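PDB 4GQK: VgrG protein from Vibrio cholerae O1 biovar el tor, which probably cross-links host actin through its C-terminal actin cross-linking domain, a toxin module that uses ATP and is captured here with ADP. Local coordinates for residues A[27-32]-A[362-367]. Sequence-based numbering, arbitrary orientation.
Sequences IENELA and YLPKTE. With ADP (adenosine-5'-diphosphate), chain B.
Ile-27 and Leu-363 have the nearest CA atoms, 7.0 Å apart, where the loop that follows strand 344-352 passes strand 24-32; no hydrogen bond joins the two segments. The strand spends its backbone bonds on its neighbours, strands 85-97 and 167-180, and the two segments meet by apolar packing. With chi1 at 64°, CG1 of Ile-27 is flanked by its own N and C, and CD1 presses on the Pro-364 ring at CD, 3.7 Å away. The same CD1 lies 3.6 Å from Tyr-362 O. The other branch, CG2, packs 3.8 Å from Leu-363 CD2, the two side chains lying alongside, head to tail. Met-111 of helix 101-124 touches both Ile-27 and Pro-364, Pro-364 O is hydrogen-bonded to Gln-173 NE2 of strand 167-180, and Tyr-362 OH to Met-98 O. Glu-28 points away from the loop, its carboxylate set where ribose meets diphosphate, with OE2 3.5 Å from both C5' and O3A of ADP. The ribose O3' adds a weak hydrogen bond to Ile-27 O, 3.3 Å. The Ile-27 side chain thus packs on the C-terminal loop while its backbone and Glu-28 face the nucleotide, forming part of the wall of the ADP pocket in the actin cross-linking domain.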
loop_
_atom_site.group_PDB
_atom_site.type_symbol
_atom_site.label_atom_id
_atom_site.label_comp_id
_atom_site.label_asym_id
_atom_site.label_seq_id
_atom_site.Cartn_x
_atom_site.Cartn_y
_atom_site.Cartn_z
ATOM N N ILE A 27 -7.615 -3.622 0.760
ATOM C CA ILE A 27 -6.961 -4.878 1.144
ATOM C C ILE A 27 -6.179 -5.462 -0.019
ATOM O O ILE A 27 -6.571 -5.293 -1.170
ATOM C CB ILE A 27 -7.913 -5.920 1.805
ATOM C CG1 ILE A 27 -9.010 -6.414 0.833
ATOM C CG2 ILE A 27 -8.523 -5.370 3.113
ATOM C CD1 ILE A 27 -9.665 -7.779 1.186
ATOM N N GLU A 28 -5.069 -6.131 0.303
ATOM C CA GLU A 28 -4.150 -6.786 -0.614
ATOM C C GLU A 28 -4.069 -8.224 -0.154
ATOM O O GLU A 28 -4.020 -8.498 1.056
ATOM C CB GLU A 28 -2.764 -6.124 -0.586
ATOM C CG GLU A 28 -2.701 -4.742 -1.223
ATOM C CD GLU A 28 -1.359 -4.042 -1.057
ATOM O OE1 GLU A 28 -1.017 -3.646 0.085
ATOM O OE2 GLU A 28 -0.657 -3.872 -2.082
ATOM N N ASN A 29 -4.092 -9.150 -1.107
ATOM C CA ASN A 29 -4.127 -10.573 -0.795
ATOM C C ASN A 29 -3.352 -11.440 -1.798
ATOM O O ASN A 29 -3.842 -11.743 -2.895
ATOM C CB ASN A 29 -5.596 -10.984 -0.704
ATOM C CG ASN A 29 -5.868 -12.382 -0.240
ATOM O OD1 ASN A 29 -6.838 -13.000 -0.670
ATOM N ND2 ASN A 29 -5.053 -12.893 0.662
ATOM N N GLU A 30 -2.131 -11.818 -1.419
ATOM C CA GLU A 30 -1.252 -12.643 -2.256
ATOM C C GLU A 30 -1.652 -14.121 -2.172
ATOM O O GLU A 30 -1.756 -14.675 -1.081
ATOM C CB GLU A 30 0.217 -12.428 -1.887
ATOM C CG GLU A 30 1.186 -12.829 -2.987
ATOM C CD GLU A 30 2.652 -12.839 -2.600
ATOM O OE1 GLU A 30 3.488 -13.167 -3.473
ATOM O OE2 GLU A 30 2.970 -12.498 -1.434
ATOM N N LEU A 31 -1.916 -14.740 -3.331
ATOM C CA LEU A 31 -2.379 -16.121 -3.393
ATOM C C LEU A 31 -1.266 -17.144 -3.359
ATOM O O LEU A 31 -0.134 -16.869 -3.752
ATOM C CB LEU A 31 -3.289 -16.365 -4.612
ATOM C CG LEU A 31 -4.481 -15.429 -4.815
ATOM C CD1 LEU A 31 -5.180 -15.726 -6.132
ATOM C CD2 LEU A 31 -5.466 -15.518 -3.663
ATOM N N ALA A 32 -1.606 -18.341 -2.883
ATOM C CA ALA A 32 -0.704 -19.485 -2.869
ATOM C C ALA A 32 -1.364 -20.596 -3.659
ATOM O O ALA A 32 -2.586 -20.781 -3.568
ATOM C CB ALA A 32 -0.433 -19.945 -1.442
ATOM N N TYR A 362 -11.730 -7.453 7.984
ATOM C CA TYR A 362 -11.770 -6.895 6.619
ATOM C C TYR A 362 -11.141 -7.860 5.597
ATOM O O TYR A 362 -11.223 -7.635 4.389
ATOM C CB TYR A 362 -11.013 -5.548 6.576
ATOM C CG TYR A 362 -11.668 -4.449 7.380
ATOM C CD1 TYR A 362 -12.621 -3.614 6.810
ATOM C CD2 TYR A 362 -11.352 -4.257 8.723
ATOM C CE1 TYR A 362 -13.243 -2.613 7.552
ATOM C CE2 TYR A 362 -11.949 -3.239 9.470
ATOM C CZ TYR A 362 -12.894 -2.421 8.881
ATOM O OH TYR A 362 -13.487 -1.424 9.614
ATOM N N LEU A 363 -10.493 -8.913 6.090
ATOM C CA LEU A 363 -9.753 -9.849 5.255
ATOM C C LEU A 363 -10.471 -11.180 5.008
ATOM O O LEU A 363 -11.089 -11.729 5.929
ATOM C CB LEU A 363 -8.321 -10.069 5.817
ATOM C CG LEU A 363 -7.216 -9.003 5.532
ATOM C CD1 LEU A 363 -6.766 -8.984 4.067
ATOM C CD2 LEU A 363 -7.575 -7.620 6.033
ATOM N N PRO A 364 -10.412 -11.705 3.756
ATOM C CA PRO A 364 -11.041 -13.006 3.488
ATOM C C PRO A 364 -10.273 -14.140 4.163
ATOM O O PRO A 364 -9.043 -14.090 4.267
ATOM C CB PRO A 364 -10.971 -13.126 1.965
ATOM C CG PRO A 364 -9.802 -12.283 1.567
ATOM C CD PRO A 364 -9.716 -11.174 2.561
ATOM N N LYS A 365 -10.986 -15.155 4.635
ATOM C CA LYS A 365 -10.322 -16.292 5.283
ATOM C C LYS A 365 -10.722 -17.576 4.572
ATOM O O LYS A 365 -11.914 -17.881 4.540
ATOM C CB LYS A 365 -10.637 -16.382 6.804
ATOM C CG LYS A 365 -11.018 -15.064 7.503
ATOM C CD LYS A 365 -12.544 -14.960 7.731
ATOM C CE LYS A 365 -13.065 -13.577 8.080
ATOM N NZ LYS A 365 -14.553 -13.559 8.216
ATOM N N THR A 366 -9.748 -18.307 3.978
ATOM C CA THR A 366 -10.006 -19.583 3.287
ATOM C C THR A 366 -10.668 -20.556 4.274
ATOM O O THR A 366 -10.126 -20.799 5.355
ATOM C CB THR A 366 -8.712 -20.183 2.690
ATOM O OG1 THR A 366 -8.130 -19.265 1.763
ATOM C CG2 THR A 366 -8.951 -21.527 1.998
ATOM N N GLU A 367 -11.850 -21.050 3.905
ATOM C CA GLU A 367 -12.623 -21.995 4.707
ATOM C C GLU A 367 -12.010 -23.380 4.781
ATOM O O GLU A 367 -11.676 -23.986 3.760
HETATM P PB ADP B . 1.635 -0.963 -4.527
HETATM O O1B ADP B . 1.774 0.093 -5.600
HETATM O O2B ADP B . 1.845 -2.334 -5.215
HETATM O O3B ADP B . 2.743 -0.728 -3.482
HETATM P PA ADP B . -1.120 -0.155 -4.348
HETATM O O1A ADP B . -0.777 1.136 -4.998
HETATM O O2A ADP B . -1.818 -1.033 -5.414
HETATM O O3A ADP B . 0.199 -0.895 -3.816
HETATM O "O5'" ADP B . -2.047 0.161 -3.097
HETATM C "C5'" ADP B . -2.632 -1.005 -2.525
HETATM C "C4'" ADP B . -3.808 -0.689 -1.648
HETATM O "O4'" ADP B . -4.116 0.723 -1.638
HETATM C "C3'" ADP B . -5.109 -1.413 -1.981
HETATM O "O3'" ADP B . -5.495 -2.168 -0.850
HETATM C "C2'" ADP B . -6.070 -0.272 -2.300
HETATM O "O2'" ADP B . -7.422 -0.557 -2.006
HETATM C "C1'" ADP B . -5.498 0.797 -1.407
HETATM N N9 ADP B . -6.013 2.152 -1.523
HETATM C C8 ADP B . -6.024 2.955 -2.626
HETATM N N7 ADP B . -6.752 4.035 -2.486
HETATM C C5 ADP B . -7.226 3.948 -1.182
HETATM C C6 ADP B . -8.017 4.823 -0.399
HETATM N N6 ADP B . -8.554 5.975 -0.866
HETATM N N1 ADP B . -8.299 4.441 0.873
HETATM C C2 ADP B . -7.838 3.266 1.309
HETATM N N3 ADP B . -7.077 2.382 0.660
HETATM C C4 ADP B . -6.786 2.789 -0.585
#